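Local atomic coordinates of triphenylmethane reductase (Citrobacter sp., PDB entry 2JL1), a protein that reduces triphenylmethane dyes, probably with NADPH as the hydride donor, and is of interest for the bioremediation of these pollutants. Residues A103-A108 / L138-Y143; K194-V199 / S264-K269. All coordinates share one frame; numbering follows the deposited sequence.

Interaction 1 (A103-A108 / L138-Y143). With NAP (NADP nicotinamide-adenine-dinucleotide phosphate), chain B; GOL (glycerol), chain F.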
loop_
_atom_site.group_PDB
_atom_site.type_symbol
_atom_site.label_atom_id
_atom_site.label_comp_id
_atom_site.label_asym_id
_atom_site.label_seq_id
_atom_site.Cartn_x
_atom_site.Cartn_y
_atom_site.Cartn_z
ATOM N N ALA A 103 6.459 -14.686 -3.220
ATOM C CA ALA A 103 6.124 -14.183 -4.568
ATOM C C ALA A 103 4.667 -13.741 -4.563
ATOM O O ALA A 103 3.821 -14.458 -4.016
ATOM C CB ALA A 103 6.325 -15.268 -5.631
ATOM N N TYR A 104 4.378 -12.606 -5.207
ATOM C CA TYR A 104 3.047 -12.021 -5.230
ATOM C C TYR A 104 2.623 -11.669 -6.683
ATOM O O TYR A 104 3.373 -11.022 -7.415
ATOM C CB TYR A 104 2.993 -10.765 -4.333
ATOM C CG TYR A 104 1.675 -10.011 -4.467
ATOM C CD1 TYR A 104 0.461 -10.603 -4.079
ATOM C CD2 TYR A 104 1.635 -8.749 -5.045
ATOM C CE1 TYR A 104 -0.755 -9.935 -4.236
ATOM C CE2 TYR A 104 0.414 -8.069 -5.212
ATOM C CZ TYR A 104 -0.759 -8.673 -4.815
ATOM O OH TYR A 104 -1.938 -8.016 -4.991
ATOM N N THR A 105 1.432 -12.112 -7.086
ATOM C CA THR A 105 0.883 -11.806 -8.404
ATOM C C THR A 105 0.247 -10.417 -8.385
ATOM O O THR A 105 -0.927 -10.245 -7.963
ATOM C CB THR A 105 -0.185 -12.841 -8.859
ATOM O OG1 THR A 105 -1.247 -12.873 -7.912
ATOM C CG2 THR A 105 0.445 -14.239 -8.997
ATOM N N GLY A 106 1.017 -9.448 -8.862
ATOM C CA GLY A 106 0.611 -8.036 -8.903
ATOM C C GLY A 106 0.110 -7.699 -10.291
ATOM O O GLY A 106 -0.473 -8.540 -10.969
ATOM N N TYR A 107 0.308 -6.459 -10.700
ATOM C CA TYR A 107 -0.258 -5.972 -11.955
ATOM C C TYR A 107 0.827 -5.119 -12.605
ATOM O O TYR A 107 1.414 -4.256 -11.948
ATOM C CB TYR A 107 -1.547 -5.201 -11.667
ATOM C CG TYR A 107 -2.247 -4.623 -12.873
ATOM C CD1 TYR A 107 -2.665 -5.452 -13.926
ATOM C CD2 TYR A 107 -2.514 -3.255 -12.953
ATOM C CE1 TYR A 107 -3.322 -4.929 -15.059
ATOM C CE2 TYR A 107 -3.178 -2.712 -14.084
ATOM C CZ TYR A 107 -3.581 -3.567 -15.129
ATOM O OH TYR A 107 -4.226 -3.062 -16.253
ATOM N N ALA A 108 1.140 -5.424 -13.869
ATOM C CA ALA A 108 2.237 -4.792 -14.585
ATOM C C ALA A 108 1.978 -3.313 -14.725
ATOM O O ALA A 108 0.833 -2.875 -14.944
ATOM C CB ALA A 108 2.416 -5.425 -15.962
ATOM N N LEU A 138 5.608 -10.537 -9.220
ATOM C CA LEU A 138 5.276 -11.080 -10.507
ATOM C C LEU A 138 4.139 -10.210 -11.008
ATOM O O LEU A 138 2.956 -10.461 -10.721
ATOM C CB LEU A 138 4.809 -12.547 -10.338
ATOM C CG LEU A 138 5.841 -13.540 -9.779
ATOM C CD1 LEU A 138 5.176 -14.860 -9.288
ATOM C CD2 LEU A 138 6.942 -13.830 -10.796
ATOM N N ARG A 139 4.483 -9.132 -11.700
ATOM C CA ARG A 139 3.466 -8.146 -12.066
ATOM C C ARG A 139 2.803 -8.565 -13.370
ATOM O O ARG A 139 3.331 -8.317 -14.449
ATOM C CB ARG A 139 4.094 -6.757 -12.198
ATOM C CG ARG A 139 4.553 -6.147 -10.885
ATOM C CD ARG A 139 4.976 -4.723 -11.133
ATOM N NE ARG A 139 4.931 -3.913 -9.917
ATOM C CZ ARG A 139 4.997 -2.579 -9.931
ATOM N NH1 ARG A 139 5.128 -1.932 -11.092
ATOM N NH2 ARG A 139 4.927 -1.882 -8.802
ATOM N N ASN A 140 1.659 -9.236 -13.264
ATOM C CA ASN A 140 1.048 -9.876 -14.427
ATOM C C ASN A 140 0.314 -8.875 -15.311
ATOM O O ASN A 140 -0.277 -7.933 -14.813
ATOM C CB ASN A 140 0.089 -10.990 -13.995
ATOM C CG ASN A 140 0.813 -12.206 -13.439
ATOM O OD1 ASN A 140 2.032 -12.362 -13.604
ATOM N ND2 ASN A 140 0.075 -13.053 -12.742
ATOM N N ALA A 141 0.349 -9.120 -16.625
ATOM C CA ALA A 141 -0.541 -8.468 -17.571
ATOM C C ALA A 141 -1.990 -8.936 -17.379
ATOM O O ALA A 141 -2.258 -9.955 -16.726
ATOM C CB ALA A 141 -0.103 -8.817 -19.006
ATOM N N LEU A 142 -2.927 -8.194 -17.969
ATOM C CA LEU A 142 -4.258 -8.732 -18.194
ATOM C C LEU A 142 -4.159 -10.093 -18.896
ATOM O O LEU A 142 -3.244 -10.307 -19.689
ATOM C CB LEU A 142 -5.072 -7.768 -19.049
ATOM C CG LEU A 142 -5.268 -6.351 -18.491
ATOM C CD1 LEU A 142 -5.963 -5.492 -19.581
ATOM C CD2 LEU A 142 -6.114 -6.408 -17.183
ATOM N N TYR A 143 -5.086 -11.006 -18.586
ATOM C CA TYR A 143 -5.132 -12.326 -19.219
ATOM C C TYR A 143 -5.668 -12.266 -20.642
ATOM O O TYR A 143 -6.739 -11.741 -20.867
ATOM C CB TYR A 143 -6.006 -13.303 -18.418
ATOM C CG TYR A 143 -5.609 -13.508 -16.970
ATOM C CD1 TYR A 143 -4.275 -13.523 -16.592
ATOM C CD2 TYR A 143 -6.578 -13.739 -15.988
ATOM C CE1 TYR A 143 -3.892 -13.720 -15.237
ATOM C CE2 TYR A 143 -6.220 -13.942 -14.645
ATOM C CZ TYR A 143 -4.873 -13.943 -14.288
ATOM O OH TYR A 143 -4.502 -14.158 -12.994
HETATM P PA NAP B . -9.965 -17.270 -10.122
HETATM O O1A NAP B . -11.233 -16.492 -10.054
HETATM O O2A NAP B . -10.021 -18.495 -10.947
HETATM O O5B NAP B . -9.435 -17.643 -8.664
HETATM C C5B NAP B . -9.522 -16.789 -7.545
HETATM C C4B NAP B . -9.059 -17.647 -6.378
HETATM O O4B NAP B . -9.101 -16.914 -5.160
HETATM C C3B NAP B . -10.003 -18.842 -6.241
HETATM O O3B NAP B . -9.252 -20.017 -6.077
HETATM C C2B NAP B . -10.761 -18.561 -4.974
HETATM O O2B NAP B . -10.997 -19.736 -4.265
HETATM C C1B NAP B . -9.762 -17.722 -4.206
HETATM N N9A NAP B . -10.453 -16.980 -3.143
HETATM C C8A NAP B . -11.547 -16.166 -3.251
HETATM N N7A NAP B . -11.843 -15.703 -2.013
HETATM C C5A NAP B . -10.966 -16.233 -1.129
HETATM C C6A NAP B . -10.819 -16.105 0.253
HETATM N N6A NAP B . -11.646 -15.343 0.963
HETATM N N1A NAP B . -9.800 -16.783 0.882
HETATM C C2A NAP B . -8.946 -17.587 0.160
HETATM N N3A NAP B . -9.087 -17.707 -1.204
HETATM C C4A NAP B . -10.089 -17.041 -1.832
HETATM O O3 NAP B . -8.826 -16.260 -10.690
HETATM P PN NAP B . -7.617 -16.520 -11.721
HETATM O O1N NAP B . -6.917 -17.731 -11.261
HETATM O O2N NAP B . -8.143 -16.451 -13.112
HETATM O O5D NAP B . -6.630 -15.245 -11.405
HETATM C C5D NAP B . -5.965 -15.157 -10.152
HETATM C C4D NAP B . -5.994 -13.760 -9.521
HETATM O O4D NAP B . -5.517 -12.812 -10.460
HETATM C C3D NAP B . -7.406 -13.306 -9.145
HETATM O O3D NAP B . -7.787 -13.603 -7.825
HETATM C C2D NAP B . -7.400 -11.809 -9.391
HETATM O O2D NAP B . -7.010 -11.039 -8.272
HETATM C C1D NAP B . -6.324 -11.644 -10.442
HETATM N N1N NAP B . -6.981 -11.371 -11.731
HETATM C C2N NAP B . -6.187 -10.939 -12.746
HETATM C C3N NAP B . -6.735 -10.622 -13.956
HETATM C C7N NAP B . -5.888 -10.135 -15.052
HETATM O O7N NAP B . -6.527 -9.957 -16.313
HETATM N N7N NAP B . -4.608 -9.861 -14.770
HETATM C C4N NAP B . -8.109 -10.841 -14.186
HETATM C C5N NAP B . -8.883 -11.368 -13.182
HETATM C C6N NAP B . -8.314 -11.582 -11.922
HETATM P P2B NAP B . -12.384 -20.553 -4.403
HETATM O O1X NAP B . -12.149 -21.670 -5.401
HETATM O O2X NAP B . -13.525 -19.676 -4.891
HETATM O O3X NAP B . -12.671 -21.085 -3.014
HETATM C C1 GOL F . -2.031 -4.294 -18.545
HETATM O O1 GOL F . -1.839 -5.628 -19.002
HETATM C C2 GOL F . -0.803 -3.765 -17.773
HETATM O O2 GOL F . 0.078 -3.097 -18.623
HETATM C C3 GOL F . -1.252 -2.748 -16.719
HETATM O O3 GOL F . -0.549 -1.521 -16.735
#
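The carbonyl oxygen of N140 is gripped twice from the neighbouring segment 103-108: by A108 N at 3.0 Å, which comes from above the carbonyl plane along a fairly straight bond (161°), and by a CA-H...O contact from Y107. Two residues earlier L138 O has the same two kinds of partner, G106 N (2.9 Å, more bent) and T105 CA. L138 N donates to Y104 O, whereas the bond from N140 N to G106 O is weak. Such a ladder is the parallel pairing of strands 101-107 and 135-140, which helix 117-130 links into a beta-alpha-beta unit of the Rossmann-type sheet. On one face, N140 ND2 rests against T105 CB at 3.9 Å, while T105 OG1 is hydrogen-bonded to the backbone N of S74. On the other, R139 runs extended from CG to NE, its CD passing Y107 O at 3.7 Å before the guanidinium meets E125 and E111 in salt bridges. Y107, the last residue of its strand, touches L142 CD2 with CE1 (3.8 Å), and the chain beyond N140 turns to the cofactor. A141 O accepts from the carboxamide N7N of NADP, and Y143 N donates to O7N at 2.9 Å. Carboxamide carbon C7N lies over the centre of the Y143 ring, whose OH donates to O5D.

Interaction 2 (K194-V199 / S264-K269)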
loop_
_atom_site.group_PDB
_atom_site.type_symbol
_atom_site.label_atom_id
_atom_site.label_comp_id
_atom_site.label_asym_id
_atom_site.label_seq_id
_atom_site.Cartn_x
_atom_site.Cartn_y
_atom_site.Cartn_z
ATOM N N LYS A 194 13.154 -8.843 -6.522
ATOM C CA LYS A 194 13.013 -8.391 -7.923
ATOM C C LYS A 194 11.562 -8.160 -8.273
ATOM O O LYS A 194 10.680 -8.820 -7.720
ATOM C CB LYS A 194 13.559 -9.458 -8.881
ATOM C CG LYS A 194 14.995 -9.836 -8.652
ATOM C CD LYS A 194 15.927 -8.997 -9.461
ATOM C CE LYS A 194 17.363 -9.309 -9.099
ATOM N NZ LYS A 194 17.852 -10.531 -9.810
ATOM N N THR A 195 11.328 -7.214 -9.184
ATOM C CA THR A 195 10.013 -6.949 -9.750
ATOM C C THR A 195 10.119 -7.288 -11.236
ATOM O O THR A 195 11.084 -6.886 -11.900
ATOM C CB THR A 195 9.556 -5.459 -9.518
ATOM O OG1 THR A 195 9.494 -5.182 -8.107
ATOM C CG2 THR A 195 8.182 -5.183 -10.116
ATOM N N TYR A 196 9.148 -8.057 -11.745
ATOM C CA TYR A 196 9.055 -8.347 -13.169
ATOM C C TYR A 196 7.737 -7.827 -13.687
ATOM O O TYR A 196 6.707 -8.016 -13.046
ATOM C CB TYR A 196 9.154 -9.869 -13.436
ATOM C CG TYR A 196 10.462 -10.448 -13.007
ATOM C CD1 TYR A 196 11.647 -10.099 -13.654
ATOM C CD2 TYR A 196 10.531 -11.319 -11.925
ATOM C CE1 TYR A 196 12.898 -10.620 -13.225
ATOM C CE2 TYR A 196 11.740 -11.832 -11.493
ATOM C CZ TYR A 196 12.913 -11.490 -12.142
ATOM O OH TYR A 196 14.097 -12.018 -11.702
ATOM N N ASN A 197 7.756 -7.153 -14.831
ATOM C CA ASN A 197 6.503 -6.778 -15.500
ATOM C C ASN A 197 6.256 -7.826 -16.578
ATOM O O ASN A 197 6.916 -7.827 -17.602
ATOM C CB ASN A 197 6.569 -5.338 -16.046
ATOM C CG ASN A 197 6.605 -4.288 -14.943
ATOM O OD1 ASN A 197 5.591 -3.997 -14.272
ATOM N ND2 ASN A 197 7.765 -3.676 -14.773
ATOM N N LEU A 198 5.340 -8.758 -16.291
ATOM C CA LEU A 198 5.130 -9.954 -17.092
ATOM C C LEU A 198 4.038 -9.727 -18.139
ATOM O O LEU A 198 2.858 -9.986 -17.907
ATOM C CB LEU A 198 4.853 -11.179 -16.171
ATOM C CG LEU A 198 5.938 -11.510 -15.126
ATOM C CD1 LEU A 198 5.496 -12.617 -14.135
ATOM C CD2 LEU A 198 7.289 -11.907 -15.798
ATOM N N VAL A 199 4.466 -9.221 -19.294
ATOM C CA VAL A 199 3.576 -8.818 -20.364
ATOM C C VAL A 199 4.160 -9.289 -21.706
ATOM O O VAL A 199 5.305 -9.787 -21.792
ATOM C CB VAL A 199 3.372 -7.269 -20.408
ATOM C CG1 VAL A 199 2.902 -6.715 -19.066
ATOM C CG2 VAL A 199 4.649 -6.562 -20.835
ATOM N N SER A 264 7.484 -5.148 -22.073
ATOM C CA SER A 264 8.729 -5.492 -21.419
ATOM C C SER A 264 9.165 -6.845 -21.989
ATOM O O SER A 264 8.319 -7.630 -22.445
ATOM C CB SER A 264 8.504 -5.640 -19.906
ATOM O OG SER A 264 9.661 -6.182 -19.271
ATOM N N ASP A 265 10.470 -7.106 -21.930
ATOM C CA ASP A 265 11.037 -8.415 -22.289
ATOM C C ASP A 265 11.150 -9.382 -21.093
ATOM O O ASP A 265 11.609 -10.510 -21.270
ATOM C CB ASP A 265 12.427 -8.251 -22.913
ATOM C CG ASP A 265 12.396 -7.503 -24.231
ATOM O OD1 ASP A 265 11.316 -7.461 -24.887
ATOM O OD2 ASP A 265 13.457 -6.963 -24.608
ATOM N N ASP A 266 10.694 -8.964 -19.913
ATOM C CA ASP A 266 10.864 -9.776 -18.686
ATOM C C ASP A 266 10.269 -11.161 -18.838
ATOM O O ASP A 266 10.923 -12.141 -18.469
ATOM C CB ASP A 266 10.237 -9.128 -17.451
ATOM C CG ASP A 266 10.939 -7.859 -17.024
ATOM O OD1 ASP A 266 12.028 -7.544 -17.540
ATOM O OD2 ASP A 266 10.391 -7.163 -16.160
ATOM N N LEU A 267 9.040 -11.249 -19.361
ATOM C CA LEU A 267 8.377 -12.553 -19.454
ATOM C C LEU A 267 9.103 -13.466 -20.438
ATOM O O LEU A 267 9.451 -14.603 -20.108
ATOM C CB LEU A 267 6.897 -12.446 -19.810
ATOM C CG LEU A 267 6.141 -13.774 -20.023
ATOM C CD1 LEU A 267 6.077 -14.663 -18.733
ATOM C CD2 LEU A 267 4.749 -13.478 -20.485
ATOM N N GLN A 268 9.339 -12.959 -21.642
ATOM C CA GLN A 268 10.059 -13.727 -22.646
ATOM C C GLN A 268 11.442 -14.199 -22.158
ATOM O O GLN A 268 11.859 -15.318 -22.457
ATOM C CB GLN A 268 10.165 -12.910 -23.926
ATOM C CG GLN A 268 10.803 -13.653 -25.074
ATOM C CD GLN A 268 11.539 -12.706 -25.955
ATOM O OE1 GLN A 268 12.658 -12.295 -25.640
ATOM N NE2 GLN A 268 10.913 -12.310 -27.049
ATOM N N LYS A 269 12.150 -13.349 -21.417
ATOM C CA LYS A 269 13.442 -13.738 -20.834
ATOM C C LYS A 269 13.331 -14.867 -19.808
ATOM O O LYS A 269 14.184 -15.745 -19.752
ATOM C CB LYS A 269 14.161 -12.520 -20.247
ATOM C CG LYS A 269 14.668 -11.603 -21.345
ATOM C CD LYS A 269 15.352 -10.354 -20.820
ATOM C CE LYS A 269 16.210 -9.790 -21.941
ATOM N NZ LYS A 269 16.260 -8.306 -21.898
HETATM O O HOH W 1 7.343 -8.887 -19.832
HETATM O O HOH W 2 10.339 -4.714 -15.690
HETATM O O HOH W 3 7.904 -10.448 -22.518
#
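D266 meets Y196 with its carboxylate nearly perpendicular to the tyrosine ring, the two planes 84° apart, and OD2 lies at the ring's edge, close to its plane and 4.1 Å from CD1. The same oxygen turns its anti lone pair to N197 N, which donates to it at 3.0 Å (157°). A water accepts from N197 ND2 and lies close to D266 OD2, though that second approach is too short to be sure of, while N197 OD1 is hydrogen-bonded to F109 N. Strand 194-198 is the outermost strand at this end of the seven-stranded parallel sheet within the chain; with Y196 and L198 it pairs to strand 135-140, so the carboxylate at the start of helix 266-271 takes up an amide on its other side. S264 OG makes a capping bond just ahead of that helix: anti to its backbone N (chi1 171°), it accepts from D266 N at 3.0 Å, and CB sits 3.6 Å from N197 O. Alongside, V199 CG2 abuts S264 N at 3.4 Å. L198 swings its CD2 back toward the helix, 4.1 Å from L267 CB, and the same L267 CB also lies 3.7 Å from V199 O. Two further waters lie between the segments: one accepts from both V199 N and L267 N, and another accepts from Q268 N and lies within bonding distance of V199 O and S264 O.

In the fold
Interactions 1 and 2 adjoin in one sheet, their centres 10 Å apart, because strand 135-140 lies between strands 101-107 and 194-198. R139 of interaction 1 is where they meet: its N and O probably bond to Y196 O and L198 N, each at 2.8 Å, and its CD packs 3.4 Å from T195 CG2. Interaction 1 holds part of the NADP pocket itself, in the turn that follows the strand. Interaction 2 lies at the edge of the sheet, joining its last strand to helix 266-271, yet V199 touches A108 and A141 of interaction 1, and its side chain is about 9 Å from the bound NADP and about 5 Å from a glycerol.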